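Local coordinates for protein shikimate dehydrogenase (NADP(+)) (PDB 3U62) that catalyses the reversible NADPH-linked reduction of 3-dehydroshikimate to shikimate, a step on the chorismate route to the aromatic amino acids, at residues N92-L102 and A122-M130; N172-L183 and V199-V207. All coordinates share one frame; numbering follows the deposited sequence.

Interaction 1: N92-L102 and A122-M130; sequences NTDWVGVVKSL and AVIYALLQM
Trp95 lies against Tyr125 where helix 94-101, which leads from the substrate-binding domain, crosses the first helix of the Rossmann-type nucleotide-binding domain, 118-129. The pair is a worked example of two helices held together through one large knob and a line of small residues. The Trp95 side chain is a knob in a hole formed by Ala122, Tyr125, Ala126 and Gln129. Its indole receives the edge of Tyr125 on one face in a T-shaped stack, with planes at 68° and Tyr125 CE2 lying 3.6 Å above the plane. Val96 CG2, from its own helix, covers the opposite face and completes a sandwich. With CG of Trp95 lodged between its own backbone N and carbonyl carbon (chi1 74°), the ring is turned toward Tyr125 while CB is pressed to 3.3 Å from Ala122 O. Replacing this indole with an alanine is likely to leave the Tyr125 edge facing no ring and open a gap among the four residues of the hole.

Further along, Ala126 CB nestles among the Trp95 carbonyl, Val98 CG1 and Val99 CG2, the last at 3.7 Å. Ala122 and Ala126 suit the approach of the axes of segments 94-101 and 122-129, 8.1 Å at their closest and crossing at -49°. Val98 uses its other methyl, CG2, to meet Val123 CG2 at about a right angle.

In the second shell, Asp75 of helix 74-79 accepts a hydrogen bond from Trp95 NE1 and so fixes the indole's rotation, and Ile79 touches both aromatic residues. At the far end Met130, its chain bent at chi3, folds its methyl across Leu102, with CE 3.9 Å from Leu102 CD1.

Interaction 2: N172-L183 and V199-V207; sequences NTTSVGMKGEEL and VIYFDTPLV. With SO4 (sulfate ion), chain D.
The loop after strand 169-172 lies at the cofactor-binding edge of the Rossmann-type domain, beside the predicted NADP(+) ligands Gly115 and Arg140, and packs on the turn after the next parallel strand, 195-198. Val199 N donates a nearly straight hydrogen bond to Asn172 O (3.0 Å, 165°), extending the pairing of the two strands. Both Val199 methyls flank that oxygen, and CG2 also presses on Thr173 CA.

Ile200 reaches into the loop: its CD1 comes to 3.3 Å from Val176 O, and Met178 crosses it obliquely, CG touching CD1. The other Ile200 branch, CG2, covers one face of Phe202, whose edge, at CE1, meets Met178 O at 3.4 Å. At Gly177 a CB would be tight against Thr204 CG2 and Ile200 CD1, and the backbone angles themselves call for glycine.

Glu181 holds the turns in shape, OE1 taking Gly177 N and Lys179 N from opposite faces of its carboxylate plane. Pro205 CG rests on the carbonyls of Gly180 and Glu181, and a water joins Glu181 O to Leu206 N. Thr204 OG1 caps helix 205-213 by a weak bond from Val207 N and is itself hydrogen-bonded to Asp198.

Ser175 N and OG (2.6 Å to O4) hold a sulfate ion, probably from the crystallisation liquor, with Arg140 and Arg144. Lined by two predicted NADP(+) ligands, this pocket is consistent with the 2'-phosphate site of an NADP-dependent Rossmann fold.

How the interactions relate
Interaction 1 joins the helix that leads out of the substrate-binding domain to the first helix of the nucleotide-binding domain; interaction 2 lies in loops after two of that domain's parallel strands. Their centres are 19 Å apart, yet they meet directly where Val123 CG2 packs 3.7 Å from Thr173 CG2. Thr173 also touches Ala119 and Ala120 in the glycine-rich region that probably binds NADP(+). Only the Asp94 end of interaction 1 carries a predicted shikimate ligand, its side chain about 4 Å from that of Lys63, the predicted proton acceptor; in interaction 2, Val199 and Tyr201 are predicted to contact cofactor and substrate respectively.

Interaction 1: N92-L102 and A122-M130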
# COMPACT_ATOMS: atom_id res chain seq x y z
N ASN A 92 4.08 -8.29 -6.13
CA ASN A 92 3.27 -7.27 -5.48
C ASN A 92 2.35 -7.89 -4.43
O ASN A 92 1.46 -8.67 -4.76
CB ASN A 92 2.47 -6.45 -6.50
CG ASN A 92 1.93 -5.16 -5.91
OD1 ASN A 92 2.38 -4.07 -6.25
ND2 ASN A 92 0.95 -5.28 -5.02
N THR A 93 2.60 -7.53 -3.18
CA THR A 93 1.82 -8.05 -2.06
C THR A 93 0.87 -7.00 -1.50
O THR A 93 0.04 -7.30 -0.64
CB THR A 93 2.73 -8.59 -0.93
OG1 THR A 93 3.52 -7.52 -0.40
CG2 THR A 93 3.64 -9.69 -1.46
N ASP A 94 0.99 -5.76 -2.00
CA ASP A 94 0.10 -4.67 -1.60
C ASP A 94 -1.36 -4.97 -1.92
O ASP A 94 -2.23 -4.76 -1.07
CB ASP A 94 0.52 -3.34 -2.24
CG ASP A 94 1.62 -2.63 -1.48
OD1 ASP A 94 1.82 -2.91 -0.27
OD2 ASP A 94 2.29 -1.76 -2.08
N TRP A 95 -1.62 -5.46 -3.13
CA TRP A 95 -2.99 -5.78 -3.54
C TRP A 95 -3.59 -6.91 -2.72
O TRP A 95 -4.79 -6.91 -2.42
CB TRP A 95 -3.10 -6.06 -5.05
CG TRP A 95 -2.56 -7.39 -5.52
CD1 TRP A 95 -1.30 -7.64 -5.97
CD2 TRP A 95 -3.27 -8.63 -5.60
NE1 TRP A 95 -1.17 -8.96 -6.32
CE2 TRP A 95 -2.36 -9.59 -6.11
CE3 TRP A 95 -4.58 -9.03 -5.30
CZ2 TRP A 95 -2.72 -10.93 -6.32
CZ3 TRP A 95 -4.93 -10.36 -5.50
CH2 TRP A 95 -4.01 -11.29 -6.01
N VAL A 96 -2.75 -7.88 -2.36
CA VAL A 96 -3.14 -8.97 -1.46
C VAL A 96 -3.51 -8.39 -0.09
O VAL A 96 -4.52 -8.80 0.50
CB VAL A 96 -2.01 -10.02 -1.31
CG1 VAL A 96 -2.30 -11.01 -0.19
CG2 VAL A 96 -1.80 -10.77 -2.63
N GLY A 97 -2.71 -7.45 0.38
CA GLY A 97 -2.99 -6.73 1.63
C GLY A 97 -4.35 -6.05 1.62
O GLY A 97 -5.07 -6.09 2.62
N VAL A 98 -4.70 -5.45 0.48
CA VAL A 98 -5.98 -4.76 0.33
C VAL A 98 -7.16 -5.74 0.33
O VAL A 98 -8.13 -5.54 1.07
CB VAL A 98 -6.01 -3.86 -0.94
CG1 VAL A 98 -7.37 -3.17 -1.09
CG2 VAL A 98 -4.91 -2.81 -0.90
N VAL A 99 -7.07 -6.78 -0.49
CA VAL A 99 -8.11 -7.81 -0.57
C VAL A 99 -8.38 -8.41 0.81
O VAL A 99 -9.54 -8.47 1.26
CB VAL A 99 -7.77 -8.93 -1.59
CG1 VAL A 99 -8.76 -10.09 -1.49
CG2 VAL A 99 -7.76 -8.38 -3.01
N LYS A 100 -7.32 -8.84 1.49
CA LYS A 100 -7.45 -9.49 2.79
C LYS A 100 -7.93 -8.53 3.89
O LYS A 100 -8.63 -8.96 4.82
CB LYS A 100 -6.16 -10.20 3.19
CG LYS A 100 -5.87 -11.44 2.34
CD LYS A 100 -4.87 -12.39 3.00
CE LYS A 100 -5.47 -13.13 4.18
NZ LYS A 100 -6.84 -13.81 3.78
N SER A 101 -7.57 -7.25 3.79
CA SER A 101 -8.02 -6.24 4.74
C SER A 101 -9.53 -6.01 4.66
O SER A 101 -10.15 -5.56 5.63
CB SER A 101 -7.29 -4.91 4.53
OG SER A 101 -7.73 -4.26 3.35
N LEU A 102 -10.11 -6.32 3.50
CA LEU A 102 -11.53 -6.12 3.25
C LEU A 102 -12.34 -7.41 3.34
O LEU A 102 -13.48 -7.46 2.86
CB LEU A 102 -11.74 -5.44 1.89
CG LEU A 102 -11.27 -3.99 1.76
CD1 LEU A 102 -11.12 -3.61 0.30
CD2 LEU A 102 -12.22 -3.02 2.48
N ALA A 122 -2.21 -0.83 -7.05
CA ALA A 122 -2.44 -2.04 -6.25
C ALA A 122 -3.88 -2.10 -5.74
O ALA A 122 -4.52 -3.16 -5.78
CB ALA A 122 -1.46 -2.12 -5.10
N VAL A 123 -4.39 -0.97 -5.26
CA VAL A 123 -5.76 -0.87 -4.77
C VAL A 123 -6.76 -1.13 -5.91
O VAL A 123 -7.71 -1.90 -5.73
CB VAL A 123 -6.03 0.50 -4.09
CG1 VAL A 123 -7.52 0.76 -3.90
CG2 VAL A 123 -5.31 0.57 -2.75
N ILE A 124 -6.53 -0.51 -7.06
CA ILE A 124 -7.39 -0.70 -8.24
C ILE A 124 -7.41 -2.18 -8.66
O ILE A 124 -8.49 -2.73 -8.90
CB ILE A 124 -6.97 0.20 -9.43
CG1 ILE A 124 -7.12 1.68 -9.06
CG2 ILE A 124 -7.82 -0.12 -10.67
CD1 ILE A 124 -6.25 2.62 -9.89
N TYR A 125 -6.24 -2.80 -8.72
CA TYR A 125 -6.13 -4.22 -9.05
C TYR A 125 -6.93 -5.07 -8.07
O TYR A 125 -7.67 -5.97 -8.48
CB TYR A 125 -4.66 -4.66 -9.07
CG TYR A 125 -4.44 -6.08 -9.55
CD1 TYR A 125 -4.24 -6.36 -10.90
CD2 TYR A 125 -4.42 -7.15 -8.65
CE1 TYR A 125 -4.03 -7.66 -11.34
CE2 TYR A 125 -4.22 -8.45 -9.08
CZ TYR A 125 -4.02 -8.70 -10.43
OH TYR A 125 -3.82 -9.99 -10.86
N ALA A 126 -6.79 -4.77 -6.78
CA ALA A 126 -7.52 -5.48 -5.73
C ALA A 126 -9.03 -5.33 -5.90
O ALA A 126 -9.76 -6.32 -5.81
CB ALA A 126 -7.08 -4.98 -4.36
N LEU A 127 -9.49 -4.11 -6.15
CA LEU A 127 -10.91 -3.82 -6.34
C LEU A 127 -11.48 -4.58 -7.54
O LEU A 127 -12.57 -5.15 -7.46
CB LEU A 127 -11.15 -2.32 -6.51
CG LEU A 127 -10.93 -1.41 -5.29
CD1 LEU A 127 -10.83 0.04 -5.72
CD2 LEU A 127 -12.02 -1.59 -4.24
N LEU A 128 -10.73 -4.59 -8.64
CA LEU A 128 -11.14 -5.32 -9.84
C LEU A 128 -11.21 -6.83 -9.61
O LEU A 128 -12.08 -7.51 -10.16
CB LEU A 128 -10.23 -4.99 -11.02
CG LEU A 128 -10.34 -3.58 -11.61
CD1 LEU A 128 -9.18 -3.30 -12.54
CD2 LEU A 128 -11.67 -3.38 -12.34
N GLN A 129 -10.29 -7.34 -8.79
CA GLN A 129 -10.30 -8.75 -8.40
C GLN A 129 -11.50 -9.09 -7.51
O GLN A 129 -11.94 -10.24 -7.46
CB GLN A 129 -8.99 -9.14 -7.70
CG GLN A 129 -7.78 -9.19 -8.63
CD GLN A 129 -7.98 -10.14 -9.80
OE1 GLN A 129 -7.81 -11.35 -9.67
NE2 GLN A 129 -8.36 -9.59 -10.95
N MET A 130 -12.01 -8.07 -6.83
CA MET A 130 -13.18 -8.21 -5.95
C MET A 130 -14.50 -7.94 -6.68
O MET A 130 -15.56 -7.89 -6.05
CB MET A 130 -13.04 -7.30 -4.73
CG MET A 130 -11.99 -7.76 -3.73
SD MET A 130 -11.57 -6.51 -2.50
CE MET A 130 -13.14 -6.31 -1.66

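Interaction 2: N172-L183 and V199-V207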
# COMPACT_ATOMS: atom_id res chain seq x y z
N ASN A 172 -7.94 6.56 0.16
CA ASN A 172 -6.74 7.38 0.01
C ASN A 172 -5.52 6.49 -0.15
O ASN A 172 -5.26 5.64 0.71
CB ASN A 172 -6.52 8.34 1.18
CG ASN A 172 -5.17 9.05 1.10
OD1 ASN A 172 -4.34 8.94 2.00
ND2 ASN A 172 -4.93 9.75 -0.01
N THR A 173 -4.79 6.67 -1.24
CA THR A 173 -3.57 5.89 -1.49
C THR A 173 -2.32 6.77 -1.54
O THR A 173 -1.21 6.28 -1.78
CB THR A 173 -3.68 5.04 -2.78
OG1 THR A 173 -3.56 5.89 -3.93
CG2 THR A 173 -5.00 4.29 -2.84
N THR A 174 -2.51 8.07 -1.33
CA THR A 174 -1.42 9.04 -1.36
C THR A 174 -0.77 9.19 0.02
O THR A 174 -1.22 8.58 1.00
CB THR A 174 -1.90 10.45 -1.81
OG1 THR A 174 -2.71 11.03 -0.78
CG2 THR A 174 -2.71 10.37 -3.10
N SER A 175 0.28 10.00 0.08
CA SER A 175 0.93 10.33 1.34
C SER A 175 0.27 11.52 2.03
O SER A 175 0.71 11.94 3.11
CB SER A 175 2.42 10.60 1.12
OG SER A 175 3.11 9.40 0.81
N VAL A 176 -0.78 12.08 1.43
CA VAL A 176 -1.54 13.18 2.04
C VAL A 176 -2.23 12.68 3.31
O VAL A 176 -3.10 11.81 3.25
CB VAL A 176 -2.59 13.79 1.07
CG1 VAL A 176 -3.39 14.89 1.76
CG2 VAL A 176 -1.91 14.34 -0.18
N GLY A 177 -1.82 13.24 4.45
CA GLY A 177 -2.32 12.81 5.75
C GLY A 177 -1.22 12.34 6.68
O GLY A 177 -1.40 12.32 7.90
N MET A 178 -0.07 11.97 6.11
CA MET A 178 1.07 11.50 6.89
C MET A 178 1.63 12.58 7.81
O MET A 178 2.07 12.29 8.93
CB MET A 178 2.18 10.98 5.97
CG MET A 178 1.85 9.67 5.28
SD MET A 178 3.30 8.79 4.69
CE MET A 178 3.99 8.18 6.22
N LYS A 179 1.60 13.83 7.35
CA LYS A 179 2.06 14.97 8.14
C LYS A 179 0.88 15.82 8.62
O LYS A 179 1.04 17.01 8.93
CB LYS A 179 3.07 15.80 7.35
CG LYS A 179 4.35 15.03 7.00
CD LYS A 179 5.29 15.86 6.14
CE LYS A 179 6.57 15.08 5.83
NZ LYS A 179 7.50 15.86 4.97
N GLY A 180 -0.30 15.21 8.67
CA GLY A 180 -1.51 15.87 9.16
C GLY A 180 -2.26 16.70 8.14
O GLY A 180 -3.11 17.51 8.51
N GLU A 181 -1.96 16.50 6.85
CA GLU A 181 -2.62 17.24 5.77
C GLU A 181 -4.04 16.73 5.53
O GLU A 181 -4.35 15.56 5.77
CB GLU A 181 -1.82 17.18 4.46
CG GLU A 181 -0.33 17.52 4.59
CD GLU A 181 0.54 16.28 4.71
OE1 GLU A 181 0.11 15.29 5.34
OE2 GLU A 181 1.67 16.30 4.19
N GLU A 182 -4.89 17.63 5.03
CA GLU A 182 -6.28 17.30 4.71
C GLU A 182 -6.49 17.23 3.20
O GLU A 182 -5.88 17.99 2.44
CB GLU A 182 -7.23 18.34 5.29
CG GLU A 182 -7.25 18.40 6.81
CD GLU A 182 -8.20 19.46 7.34
OE1 GLU A 182 -9.34 19.55 6.84
OE2 GLU A 182 -7.80 20.21 8.25
N LEU A 183 -7.36 16.32 2.77
CA LEU A 183 -7.79 16.25 1.38
C LEU A 183 -8.95 17.21 1.15
O LEU A 183 -9.75 17.44 2.06
CB LEU A 183 -8.19 14.81 1.01
CG LEU A 183 -7.07 13.79 0.81
CD1 LEU A 183 -7.62 12.37 0.89
CD2 LEU A 183 -6.35 14.01 -0.52
N VAL A 199 -4.61 4.12 3.23
CA VAL A 199 -3.44 3.24 3.22
C VAL A 199 -2.42 3.65 4.27
O VAL A 199 -1.53 2.86 4.61
CB VAL A 199 -2.76 3.14 1.82
CG1 VAL A 199 -3.76 2.66 0.76
CG2 VAL A 199 -2.13 4.47 1.42
N ILE A 200 -2.54 4.88 4.76
CA ILE A 200 -1.66 5.38 5.82
C ILE A 200 -1.94 4.63 7.12
O ILE A 200 -3.09 4.46 7.53
CB ILE A 200 -1.76 6.91 5.99
CG1 ILE A 200 -1.35 7.61 4.69
CG2 ILE A 200 -0.87 7.39 7.15
CD1 ILE A 200 -1.79 9.06 4.58
N TYR A 201 -0.85 4.18 7.74
CA TYR A 201 -0.87 3.27 8.86
C TYR A 201 -1.56 3.83 10.12
O TYR A 201 -2.23 3.10 10.84
CB TYR A 201 0.57 2.84 9.17
CG TYR A 201 0.73 1.96 10.37
CD1 TYR A 201 1.00 2.51 11.63
CD2 TYR A 201 0.60 0.58 10.27
CE1 TYR A 201 1.13 1.71 12.75
CE2 TYR A 201 0.73 -0.24 11.39
CZ TYR A 201 1.00 0.34 12.62
OH TYR A 201 1.14 -0.44 13.74
N PHE A 202 -1.38 5.13 10.35
CA PHE A 202 -1.87 5.80 11.56
C PHE A 202 -3.04 6.74 11.26
O PHE A 202 -3.35 6.99 10.09
CB PHE A 202 -0.72 6.57 12.24
CG PHE A 202 0.14 7.37 11.29
CD1 PHE A 202 -0.24 8.66 10.90
CD2 PHE A 202 1.33 6.85 10.79
CE1 PHE A 202 0.55 9.40 10.03
CE2 PHE A 202 2.13 7.58 9.91
CZ PHE A 202 1.74 8.86 9.53
N ASP A 203 -3.68 7.25 12.31
CA ASP A 203 -4.80 8.18 12.18
C ASP A 203 -4.43 9.40 11.33
O ASP A 203 -3.42 10.06 11.58
CB ASP A 203 -5.30 8.65 13.55
CG ASP A 203 -6.20 7.64 14.23
OD1 ASP A 203 -6.47 6.56 13.67
OD2 ASP A 203 -6.66 7.94 15.36
N THR A 204 -5.26 9.65 10.33
CA THR A 204 -5.13 10.83 9.48
C THR A 204 -6.37 11.70 9.70
O THR A 204 -7.38 11.22 10.22
CB THR A 204 -5.05 10.44 7.99
OG1 THR A 204 -6.21 9.68 7.63
CG2 THR A 204 -3.80 9.62 7.72
N PRO A 205 -6.29 12.99 9.30
CA PRO A 205 -7.49 13.83 9.36
C PRO A 205 -8.70 13.21 8.66
O PRO A 205 -9.82 13.35 9.15
CB PRO A 205 -7.04 15.11 8.64
CG PRO A 205 -5.59 15.19 8.94
CD PRO A 205 -5.10 13.77 8.92
N LEU A 206 -8.47 12.53 7.53
CA LEU A 206 -9.54 11.84 6.80
C LEU A 206 -10.23 10.77 7.66
O LEU A 206 -11.46 10.72 7.72
CB LEU A 206 -9.00 11.21 5.51
CG LEU A 206 -9.95 10.35 4.67
CD1 LEU A 206 -11.09 11.18 4.07
CD2 LEU A 206 -9.19 9.62 3.57
N VAL A 207 -9.43 9.93 8.32
CA VAL A 207 -9.94 8.87 9.19
C VAL A 207 -10.70 9.45 10.38
O VAL A 207 -11.80 8.99 10.70
CB VAL A 207 -8.78 7.94 9.67
CG1 VAL A 207 -9.23 7.04 10.81
CG2 VAL A 207 -8.25 7.11 8.51
S SO4 D . 2.76 9.70 -2.60
O1 SO4 D . 4.08 10.33 -2.49
O2 SO4 D . 2.57 9.19 -3.95
O3 SO4 D . 1.72 10.68 -2.29
O4 SO4 D . 2.68 8.59 -1.65
O HOH W 1 -6.19 13.29 5.69